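Local coordinates for protein acyl-coa oxidase (Arabidopsis thaliana, PDB 1W07) that catalyses the FAD-dependent desaturation of long- and medium-chain acyl-CoAs to 2-trans-enoyl-CoAs in peroxisomes, passing electrons to oxygen to form hydrogen peroxide, at residues L192-V206 against Q253-Y267. The protein carries 1 engineered substitution. Residues are numbered along the deposited sequence; the frame is centred on the assembly and turned at random.
Sequences LITNGKDYGIHGFIV and QMLMRLSKVTREGEY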
loop_
_atom_site.group_PDB
_atom_site.type_symbol
_atom_site.label_atom_id
_atom_site.label_comp_id
_atom_site.label_asym_id
_atom_site.label_seq_id
_atom_site.Cartn_x
_atom_site.Cartn_y
_atom_site.Cartn_z
ATOM N N LEU B 192 10.886 30.313 -21.620
ATOM C CA LEU B 192 11.186 31.725 -21.838
ATOM C C LEU B 192 11.365 31.977 -23.340
ATOM O O LEU B 192 12.276 31.439 -23.970
ATOM C CB LEU B 192 12.461 32.107 -21.082
ATOM C CG LEU B 192 12.692 33.583 -20.751
ATOM C CD1 LEU B 192 14.012 33.723 -20.017
ATOM C CD2 LEU B 192 12.703 34.420 -22.015
ATOM N N ILE B 193 10.487 32.793 -23.906
ATOM C CA ILE B 193 10.555 33.105 -25.323
ATOM C C ILE B 193 10.822 34.594 -25.538
ATOM O O ILE B 193 10.084 35.450 -25.041
ATOM C CB ILE B 193 9.248 32.715 -26.042
ATOM C CG1 ILE B 193 8.936 31.233 -25.814
ATOM C CG2 ILE B 193 9.386 32.961 -27.521
ATOM C CD1 ILE B 193 7.634 30.778 -26.472
ATOM N N THR B 194 11.894 34.893 -26.266
ATOM C CA THR B 194 12.273 36.269 -26.571
ATOM C C THR B 194 13.187 36.268 -27.793
ATOM O O THR B 194 13.998 35.355 -27.978
ATOM C CB THR B 194 13.004 36.936 -25.382
ATOM O OG1 THR B 194 13.233 38.317 -25.679
ATOM C CG2 THR B 194 14.336 36.259 -25.117
ATOM N N ASN B 195 13.048 37.290 -28.630
ATOM C CA ASN B 195 13.854 37.388 -29.845
ATOM C C ASN B 195 13.669 36.151 -30.725
ATOM O O ASN B 195 14.611 35.684 -31.362
ATOM C CB ASN B 195 15.333 37.567 -29.489
ATOM C CG ASN B 195 15.713 39.025 -29.293
ATOM O OD1 ASN B 195 14.957 39.804 -28.711
ATOM N ND2 ASN B 195 16.897 39.395 -29.767
ATOM N N GLY B 196 12.447 35.626 -30.748
ATOM C CA GLY B 196 12.151 34.457 -31.559
ATOM C C GLY B 196 12.915 33.207 -31.169
ATOM O O GLY B 196 13.119 32.314 -31.991
ATOM N N LYS B 197 13.333 33.127 -29.913
ATOM C CA LYS B 197 14.076 31.961 -29.462
ATOM C C LYS B 197 13.567 31.433 -28.129
ATOM O O LYS B 197 13.156 32.206 -27.266
ATOM C CB LYS B 197 15.562 32.305 -29.335
ATOM C CG LYS B 197 16.426 31.123 -28.917
ATOM C CD LYS B 197 17.909 31.472 -28.920
ATOM C CE LYS B 197 18.761 30.234 -28.675
ATOM N NZ LYS B 197 18.536 29.210 -29.733
ATOM N N ASP B 198 13.599 30.112 -27.977
ATOM C CA ASP B 198 13.176 29.433 -26.751
ATOM C C ASP B 198 14.418 29.257 -25.872
ATOM O O ASP B 198 15.334 28.521 -26.235
ATOM C CB ASP B 198 12.597 28.054 -27.094
ATOM C CG ASP B 198 11.943 27.370 -25.901
ATOM O OD1 ASP B 198 12.490 27.455 -24.780
ATOM O OD2 ASP B 198 10.885 26.733 -26.093
ATOM N N TYR B 199 14.452 29.918 -24.719
ATOM C CA TYR B 199 15.603 29.820 -23.825
ATOM C C TYR B 199 15.428 28.871 -22.642
ATOM O O TYR B 199 16.204 28.907 -21.685
ATOM C CB TYR B 199 15.985 31.210 -23.301
ATOM C CG TYR B 199 16.637 32.092 -24.339
ATOM C CD1 TYR B 199 15.872 32.873 -25.207
ATOM C CD2 TYR B 199 18.022 32.128 -24.470
ATOM C CE1 TYR B 199 16.479 33.673 -26.181
ATOM C CE2 TYR B 199 18.637 32.919 -25.438
ATOM C CZ TYR B 199 17.862 33.687 -26.287
ATOM O OH TYR B 199 18.472 34.474 -27.239
ATOM N N GLY B 200 14.410 28.022 -22.695
ATOM C CA GLY B 200 14.203 27.083 -21.609
ATOM C C GLY B 200 13.246 27.521 -20.515
ATOM O O GLY B 200 12.671 28.612 -20.552
ATOM N N ILE B 201 13.099 26.655 -19.520
ATOM C CA ILE B 201 12.199 26.885 -18.401
ATOM C C ILE B 201 12.716 27.909 -17.399
ATOM O O ILE B 201 13.833 27.798 -16.902
ATOM C CB ILE B 201 11.931 25.561 -17.639
ATOM C CG1 ILE B 201 11.528 24.460 -18.627
ATOM C CG2 ILE B 201 10.870 25.785 -16.573
ATOM C CD1 ILE B 201 10.278 24.747 -19.404
ATOM N N HIS B 202 11.883 28.902 -17.103
ATOM C CA HIS B 202 12.209 29.952 -16.146
ATOM C C HIS B 202 11.017 30.205 -15.231
ATOM O O HIS B 202 9.895 29.798 -15.534
ATOM C CB HIS B 202 12.570 31.252 -16.871
ATOM C CG HIS B 202 13.934 31.246 -17.487
ATOM N ND1 HIS B 202 14.223 30.571 -18.653
ATOM C CD2 HIS B 202 15.101 31.792 -17.069
ATOM C CE1 HIS B 202 15.510 30.699 -18.926
ATOM N NE2 HIS B 202 16.066 31.434 -17.979
ATOM N N GLY B 203 11.276 30.887 -14.118
ATOM C CA GLY B 203 10.226 31.199 -13.162
ATOM C C GLY B 203 9.719 32.627 -13.307
ATOM O O GLY B 203 10.507 33.566 -13.444
ATOM N N PHE B 204 8.398 32.780 -13.263
ATOM C CA PHE B 204 7.743 34.073 -13.402
ATOM C C PHE B 204 6.669 34.252 -12.322
ATOM O O PHE B 204 5.899 33.334 -12.047
ATOM C CB PHE B 204 7.075 34.168 -14.781
ATOM C CG PHE B 204 8.023 33.985 -15.936
ATOM C CD1 PHE B 204 8.524 35.089 -16.623
ATOM C CD2 PHE B 204 8.424 32.707 -16.334
ATOM C CE1 PHE B 204 9.411 34.925 -17.690
ATOM C CE2 PHE B 204 9.310 32.533 -17.397
ATOM C CZ PHE B 204 9.805 33.648 -18.078
ATOM N N ILE B 205 6.622 35.429 -11.711
ATOM C CA ILE B 205 5.612 35.709 -10.689
ATOM C C ILE B 205 4.355 36.185 -11.393
ATOM O O ILE B 205 4.408 37.094 -12.218
ATOM C CB ILE B 205 6.087 36.805 -9.707
ATOM C CG1 ILE B 205 7.276 36.287 -8.896
ATOM C CG2 ILE B 205 4.933 37.235 -8.781
ATOM C CD1 ILE B 205 7.900 37.319 -7.988
ATOM N N VAL B 206 3.229 35.555 -11.073
ATOM C CA VAL B 206 1.958 35.916 -11.690
ATOM C C VAL B 206 0.846 36.025 -10.653
ATOM O O VAL B 206 0.704 35.152 -9.795
ATOM C CB VAL B 206 1.530 34.863 -12.720
ATOM C CG1 VAL B 206 0.340 35.370 -13.504
ATOM C CG2 VAL B 206 2.704 34.523 -13.636
ATOM N N GLN B 253 8.718 40.963 -13.456
ATOM C CA GLN B 253 8.144 39.916 -12.620
ATOM C C GLN B 253 8.767 38.553 -12.939
ATOM O O GLN B 253 8.360 37.513 -12.412
ATOM C CB GLN B 253 6.619 39.881 -12.757
ATOM C CG GLN B 253 5.909 40.607 -11.610
ATOM C CD GLN B 253 4.397 40.647 -11.754
ATOM O OE1 GLN B 253 3.755 39.624 -11.978
ATOM N NE2 GLN B 253 3.823 41.836 -11.628
ATOM N N MET B 254 9.776 38.580 -13.801
ATOM C CA MET B 254 10.503 37.373 -14.159
ATOM C C MET B 254 11.655 37.265 -13.171
ATOM O O MET B 254 12.443 38.201 -13.045
ATOM C CB MET B 254 11.083 37.479 -15.570
ATOM C CG MET B 254 11.986 36.302 -15.947
ATOM S SD MET B 254 13.064 36.607 -17.379
ATOM C CE MET B 254 14.503 35.706 -16.923
ATOM N N LEU B 255 11.749 36.141 -12.467
ATOM C CA LEU B 255 12.835 35.953 -11.507
ATOM C C LEU B 255 14.133 36.062 -12.297
ATOM O O LEU B 255 14.435 35.210 -13.129
ATOM C CB LEU B 255 12.716 34.583 -10.831
ATOM C CG LEU B 255 11.422 34.353 -10.035
ATOM C CD1 LEU B 255 11.381 32.942 -9.466
ATOM C CD2 LEU B 255 11.330 35.380 -8.918
ATOM N N MET B 256 14.899 37.120 -12.043
ATOM C CA MET B 256 16.140 37.335 -12.772
ATOM C C MET B 256 17.411 37.381 -11.929
ATOM O O MET B 256 18.132 38.371 -11.950
ATOM C CB MET B 256 16.027 38.614 -13.614
ATOM C CG MET B 256 14.896 38.586 -14.645
ATOM S SD MET B 256 15.026 39.851 -15.936
ATOM C CE MET B 256 13.416 40.576 -15.918
ATOM N N ARG B 257 17.684 36.312 -11.189
ATOM C CA ARG B 257 18.892 36.260 -10.378
ATOM C C ARG B 257 20.021 35.645 -11.192
ATOM O O ARG B 257 21.178 36.058 -11.082
ATOM C CB ARG B 257 18.691 35.409 -9.131
ATOM C CG ARG B 257 19.949 35.306 -8.284
ATOM C CD ARG B 257 19.852 34.184 -7.260
ATOM N NE ARG B 257 21.095 34.036 -6.506
ATOM C CZ ARG B 257 21.363 33.030 -5.676
ATOM N NH1 ARG B 257 20.474 32.062 -5.473
ATOM N NH2 ARG B 257 22.534 32.979 -5.054
ATOM N N LEU B 258 19.683 34.648 -12.005
ATOM C CA LEU B 258 20.671 33.964 -12.830
ATOM C C LEU B 258 20.483 34.231 -14.312
ATOM O O LEU B 258 21.336 33.875 -15.120
ATOM C CB LEU B 258 20.603 32.455 -12.595
ATOM C CG LEU B 258 20.519 31.972 -11.149
ATOM C CD1 LEU B 258 20.843 30.487 -11.117
ATOM C CD2 LEU B 258 21.488 32.757 -10.269
ATOM N N SER B 259 19.359 34.841 -14.668
ATOM C CA SER B 259 19.061 35.138 -16.066
ATOM C C SER B 259 18.269 36.432 -16.174
ATOM O O SER B 259 17.238 36.593 -15.522
ATOM C CB SER B 259 18.243 34.000 -16.693
ATOM O OG SER B 259 18.893 32.745 -16.578
ATOM N N LYS B 260 18.749 37.351 -17.004
ATOM C CA LYS B 260 18.076 38.629 -17.200
ATOM C C LYS B 260 17.523 38.762 -18.616
ATOM O O LYS B 260 17.930 38.045 -19.528
ATOM C CB LYS B 260 19.039 39.795 -16.942
ATOM C CG LYS B 260 19.374 40.078 -15.479
ATOM C CD LYS B 260 20.378 39.090 -14.911
ATOM C CE LYS B 260 21.120 39.681 -13.711
ATOM N NZ LYS B 260 20.216 40.164 -12.627
ATOM N N VAL B 261 16.586 39.687 -18.774
ATOM C CA VAL B 261 15.966 39.976 -20.057
ATOM C C VAL B 261 15.809 41.486 -20.129
ATOM O O VAL B 261 14.855 42.046 -19.577
ATOM C CB VAL B 261 14.576 39.326 -20.185
ATOM C CG1 VAL B 261 13.907 39.787 -21.470
ATOM C CG2 VAL B 261 14.707 37.808 -20.163
ATOM N N THR B 262 16.757 42.140 -20.797
ATOM C CA THR B 262 16.764 43.596 -20.944
ATOM C C THR B 262 15.468 44.135 -21.522
ATOM O O THR B 262 14.626 43.380 -22.007
ATOM C CB THR B 262 17.898 44.049 -21.875
ATOM O OG1 THR B 262 17.542 43.742 -23.230
ATOM C CG2 THR B 262 19.195 43.335 -21.520
ATOM N N ARG B 263 15.326 45.455 -21.479
ATOM C CA ARG B 263 14.150 46.129 -22.013
ATOM C C ARG B 263 14.003 45.904 -23.513
ATOM O O ARG B 263 12.909 46.036 -24.059
ATOM C CB ARG B 263 14.228 47.635 -21.717
ATOM C CG ARG B 263 13.471 48.070 -20.476
ATOM C CD ARG B 263 12.264 48.932 -20.849
ATOM N NE ARG B 263 11.504 48.374 -21.968
ATOM C CZ ARG B 263 10.431 48.952 -22.504
ATOM N NH1 ARG B 263 9.979 50.104 -22.021
ATOM N NH2 ARG B 263 9.812 48.388 -23.533
ATOM N N GLU B 264 15.107 45.574 -24.182
ATOM C CA GLU B 264 15.071 45.323 -25.623
ATOM C C GLU B 264 14.881 43.843 -25.949
ATOM O O GLU B 264 15.023 43.433 -27.101
ATOM C CB GLU B 264 16.348 45.817 -26.302
ATOM C CG GLU B 264 16.484 47.322 -26.328
ATOM C CD GLU B 264 17.554 47.774 -27.284
ATOM O OE1 GLU B 264 18.697 47.276 -27.174
ATOM O OE2 GLU B 264 17.255 48.633 -28.143
ATOM N N GLY B 265 14.572 43.042 -24.935
ATOM C CA GLY B 265 14.352 41.623 -25.161
ATOM C C GLY B 265 15.600 40.772 -25.317
ATOM O O GLY B 265 15.545 39.689 -25.899
ATOM N N GLU B 266 16.724 41.252 -24.799
ATOM C CA GLU B 266 17.970 40.514 -24.886
ATOM C C GLU B 266 18.121 39.579 -23.694
ATOM O O GLU B 266 17.982 39.999 -22.544
ATOM C CB GLU B 266 19.161 41.475 -24.925
ATOM C CG GLU B 266 19.267 42.285 -26.205
ATOM C CD GLU B 266 19.466 41.412 -27.426
ATOM O OE1 GLU B 266 20.341 40.520 -27.379
ATOM O OE2 GLU B 266 18.752 41.617 -28.431
ATOM N N TYR B 267 18.396 38.308 -23.970
ATOM C CA TYR B 267 18.585 37.323 -22.917
ATOM C C TYR B 267 20.041 37.393 -22.500
ATOM O O TYR B 267 20.928 37.064 -23.288
ATOM C CB TYR B 267 18.278 35.911 -23.427
ATOM C CG TYR B 267 18.381 34.847 -22.351
ATOM C CD1 TYR B 267 17.351 34.660 -21.432
ATOM C CD2 TYR B 267 19.523 34.051 -22.230
ATOM C CE1 TYR B 267 17.450 33.706 -20.417
ATOM C CE2 TYR B 267 19.634 33.096 -21.215
ATOM C CZ TYR B 267 18.589 32.931 -20.313
ATOM O OH TYR B 267 18.668 31.987 -19.312
HETATM O O HOH W 1 13.170 33.117 -14.287
#
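The beta-domain of the acyl-CoA oxidase fold supplies this contact: the hairpin of strands 185-194 and 197-207, turned by a type I' turn from T194 to K197, is covered by 253-267; Y199 and H202 of the hairpin and Y267 of the covering segment form an aromatic cluster. The rings of Y199 and Y267 form an offset stack, centroids 4.3 Å apart and planes at 22°, and the two side chains run antiparallel, with the CB of each over the other's face. With chi1 at -177°, the Y267 side chain extends away from its own backbone N, which carries the phenol along to H202. There H202 NE2 meets Y267 OH at 3.0 Å in a hydrogen bond at the imidazole edge, and the same hydroxyl bonds S259 OG. The imidazole is fixed from its other nitrogen, H202 ND1 donating to G200 O at 3.1 Å, while the methyl L192 CD1 caps the middle of one imidazole face, 3.4 Å from its plane. With an alanine at Y267, one face of Y199 would probably lose its stacking partner, and H202 NE2 and S259 OG the hydroxyl they share. At the turn, T194 OG1 donates to G265 O at 2.7 Å. At the opposite end F204 and M254 form a single beta bridge, M254 CG lying 3.4 Å from F204 CE1; F162 adds an edge-to-face partner to that phenylalanine. Flanking the bridge, I205 N reaches Q253 O almost straight (N-H...O 175°), and L255 N donates to G203 O, an oxygen that also receives a water bound 2.7 Å from L255 O.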